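Local coordinates for peptide amidase (Stenotrophomonas maltophilia, PDB 1M22), which probably hydrolyses amide bonds, notably the C-terminal amide of peptides, as a serine-dependent member of the amidase signature family, at residues 81-89 with 177-185. Numbering follows the deposited sequence.
Sequences IPLLLKDNI and LASVAIGTE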
loop_
_atom_site.group_PDB
_atom_site.type_symbol
_atom_site.label_atom_id
_atom_site.label_comp_id
_atom_site.label_asym_id
_atom_site.label_seq_id
_atom_site.Cartn_x
_atom_site.Cartn_y
_atom_site.Cartn_z
ATOM N N ILE A 81 -6.678 12.195 13.912
ATOM C CA ILE A 81 -5.883 10.974 13.757
ATOM C C ILE A 81 -4.614 11.213 12.932
ATOM O O ILE A 81 -4.692 11.643 11.785
ATOM C CB ILE A 81 -6.723 9.868 13.071
ATOM C CG1 ILE A 81 -7.929 9.513 13.945
ATOM C CG2 ILE A 81 -5.860 8.642 12.796
ATOM C CD1 ILE A 81 -7.578 8.880 15.277
ATOM N N PRO A 82 -3.430 10.939 13.511
ATOM C CA PRO A 82 -2.161 11.138 12.795
ATOM C C PRO A 82 -1.827 10.000 11.839
ATOM O O PRO A 82 -1.920 8.825 12.205
ATOM C CB PRO A 82 -1.125 11.230 13.920
ATOM C CG PRO A 82 -1.937 11.545 15.151
ATOM C CD PRO A 82 -3.181 10.729 14.945
ATOM N N LEU A 83 -1.410 10.353 10.626
ATOM C CA LEU A 83 -1.057 9.355 9.626
ATOM C C LEU A 83 0.180 9.738 8.821
ATOM O O LEU A 83 0.649 10.878 8.881
ATOM C CB LEU A 83 -2.249 9.116 8.689
ATOM C CG LEU A 83 -2.854 10.300 7.928
ATOM C CD1 LEU A 83 -1.941 10.716 6.780
ATOM C CD2 LEU A 83 -4.224 9.898 7.388
ATOM N N LEU A 84 0.710 8.769 8.080
ATOM C CA LEU A 84 1.890 8.973 7.238
ATOM C C LEU A 84 1.550 8.688 5.778
ATOM O O LEU A 84 0.673 7.873 5.487
ATOM C CB LEU A 84 3.029 8.064 7.702
ATOM C CG LEU A 84 3.699 8.470 9.020
ATOM C CD1 LEU A 84 4.436 7.278 9.598
ATOM C CD2 LEU A 84 4.656 9.634 8.787
ATOM N N LEU A 85 2.259 9.349 4.866
ATOM C CA LEU A 85 2.027 9.202 3.429
ATOM C C LEU A 85 3.276 8.773 2.672
ATOM O O LEU A 85 4.339 9.365 2.855
ATOM C CB LEU A 85 1.575 10.540 2.839
ATOM C CG LEU A 85 0.347 11.243 3.411
ATOM C CD1 LEU A 85 0.303 12.672 2.896
ATOM C CD2 LEU A 85 -0.911 10.484 3.025
ATOM N N LYS A 86 3.151 7.762 1.816
ATOM C CA LYS A 86 4.278 7.311 1.000
ATOM C C LYS A 86 4.797 8.537 0.234
ATOM O O LYS A 86 4.005 9.345 -0.263
ATOM C CB LYS A 86 3.809 6.230 0.028
ATOM C CG LYS A 86 4.901 5.617 -0.833
ATOM C CD LYS A 86 4.319 4.461 -1.635
ATOM C CE LYS A 86 5.348 3.765 -2.510
ATOM N NZ LYS A 86 4.740 2.610 -3.230
ATOM N N ASP A 87 6.118 8.666 0.116
ATOM C CA ASP A 87 6.684 9.840 -0.530
ATOM C C ASP A 87 6.571 10.005 -2.037
ATOM O O ASP A 87 7.391 10.690 -2.656
ATOM C CB ASP A 87 8.135 10.053 -0.088
ATOM C CG ASP A 87 8.602 11.483 -0.319
ATOM O OD1 ASP A 87 7.802 12.417 -0.083
ATOM O OD2 ASP A 87 9.764 11.676 -0.727
ATOM N N ASN A 88 5.573 9.366 -2.638
ATOM C CA ASN A 88 5.306 9.594 -4.054
ATOM C C ASN A 88 3.944 10.300 -4.146
ATOM O O ASN A 88 3.454 10.593 -5.236
ATOM C CB ASN A 88 5.328 8.296 -4.888
ATOM C CG ASN A 88 4.359 7.239 -4.398
ATOM O OD1 ASN A 88 3.755 7.360 -3.337
ATOM N ND2 ASN A 88 4.221 6.173 -5.181
ATOM N N ILE A 89 3.365 10.602 -2.983
ATOM C CA ILE A 89 2.069 11.283 -2.889
ATOM C C ILE A 89 2.285 12.752 -2.503
ATOM O O ILE A 89 2.855 13.045 -1.452
ATOM C CB ILE A 89 1.172 10.613 -1.813
ATOM C CG1 ILE A 89 0.968 9.132 -2.148
ATOM C CG2 ILE A 89 -0.165 11.346 -1.712
ATOM C CD1 ILE A 89 0.278 8.328 -1.051
ATOM N N LEU A 177 4.401 3.925 14.563
ATOM C CA LEU A 177 4.951 5.264 14.377
ATOM C C LEU A 177 3.849 6.237 13.954
ATOM O O LEU A 177 4.075 7.438 13.847
ATOM C CB LEU A 177 6.054 5.255 13.318
ATOM C CG LEU A 177 7.253 4.339 13.565
ATOM C CD1 LEU A 177 8.295 4.591 12.488
ATOM C CD2 LEU A 177 7.850 4.596 14.942
ATOM N N ALA A 178 2.662 5.696 13.690
ATOM C CA ALA A 178 1.496 6.486 13.309
ATOM C C ALA A 178 0.277 5.589 13.467
ATOM O O ALA A 178 0.413 4.384 13.659
ATOM C CB ALA A 178 1.613 6.961 11.865
ATOM N N SER A 179 -0.912 6.175 13.398
ATOM C CA SER A 179 -2.137 5.394 13.523
ATOM C C SER A 179 -2.327 4.523 12.289
ATOM O O SER A 179 -2.550 3.318 12.401
ATOM C CB SER A 179 -3.342 6.321 13.681
ATOM O OG SER A 179 -4.554 5.601 13.560
ATOM N N VAL A 180 -2.231 5.150 11.121
ATOM C CA VAL A 180 -2.391 4.473 9.838
ATOM C C VAL A 180 -1.477 5.140 8.813
ATOM O O VAL A 180 -0.856 6.167 9.096
ATOM C CB VAL A 180 -3.851 4.571 9.336
ATOM C CG1 VAL A 180 -4.780 3.816 10.275
ATOM C CG2 VAL A 180 -4.274 6.034 9.243
ATOM N N ALA A 181 -1.403 4.562 7.621
ATOM C CA ALA A 181 -0.571 5.115 6.560
ATOM C C ALA A 181 -1.167 4.831 5.190
ATOM O O ALA A 181 -2.054 3.986 5.043
ATOM C CB ALA A 181 0.842 4.538 6.636
ATOM N N ILE A 182 -0.680 5.560 4.192
ATOM C CA ILE A 182 -1.126 5.380 2.819
ATOM C C ILE A 182 0.058 4.894 1.993
ATOM O O ILE A 182 1.172 5.426 2.103
ATOM C CB ILE A 182 -1.622 6.702 2.176
ATOM C CG1 ILE A 182 -2.701 7.358 3.041
ATOM C CG2 ILE A 182 -2.166 6.420 0.778
ATOM C CD1 ILE A 182 -3.950 6.526 3.213
ATOM N N GLY A 183 -0.182 3.873 1.182
ATOM C CA GLY A 183 0.853 3.367 0.301
ATOM C C GLY A 183 0.294 3.390 -1.109
ATOM O O GLY A 183 -0.810 3.891 -1.329
ATOM N N THR A 184 1.062 2.891 -2.073
ATOM C CA THR A 184 0.584 2.805 -3.449
ATOM C C THR A 184 1.054 1.480 -4.020
ATOM O O THR A 184 2.068 0.926 -3.585
ATOM C CB THR A 184 1.096 3.953 -4.385
ATOM O OG1 THR A 184 2.483 3.760 -4.686
ATOM C CG2 THR A 184 0.883 5.313 -3.752
ATOM N N GLU A 185 0.297 0.959 -4.978
ATOM C CA GLU A 185 0.655 -0.298 -5.605
ATOM C C GLU A 185 0.497 -0.246 -7.113
ATOM O O GLU A 185 -0.462 0.330 -7.638
ATOM C CB GLU A 185 -0.198 -1.460 -5.062
ATOM C CG GLU A 185 0.094 -2.792 -5.781
ATOM C CD GLU A 185 -0.249 -4.045 -4.975
ATOM O OE1 GLU A 185 -0.227 -3.997 -3.724
ATOM O OE2 GLU A 185 -0.509 -5.096 -5.602
#
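Leu84 and Lys86 of strand 82-86 bond to Val180 and Ile182 of strand 180-185, a parallel pair inside the mixed central sheet of the amidase signature fold, with strand 123-128 along the other edge of 82-86. Leu84 uses both backbone groups: its N donates to Val180 O, and its O accepts Ile182 N (3.0 Å). Lys86 N then reaches Ile182 O. On the sheet face of Leu85, packing is close: CD2 of Leu85 lies alongside CG1 of Ile182 at 3.6 Å, while CD1 of Ile89 meets CG2 of Ile182 crosswise at the same distance. The face of Leu84 is looser between the strands, its CB standing 4.3 Å from Ala181 CB; here Leu84 CD1 leans back onto Ala178, and helix 167-174 covers both Leu84 and Ala181. Every touching residue is buried, so the contrast is between close and looser packing. Beyond the paired backbones lies the active site. A fully extended chain, its CG turned away from the main-chain N (chi1 -177°), carries NZ of catalytic Lys86 to Thr184 OG1 and, more weakly, Thr184 O; Ser165 OG and Ser166 OG also hydrogen-bond to NZ, near the nucleophile Ser189. Lys86 crosses Thr184 at about a right angle, whereas Asn88 and Thr184 meet from opposite directions, Asn88 ND2 donating to Thr184 OG1 at 3.0 Å, nearly straight (169°) and within the amide plane, so two nitrogens grip one threonine oxygen.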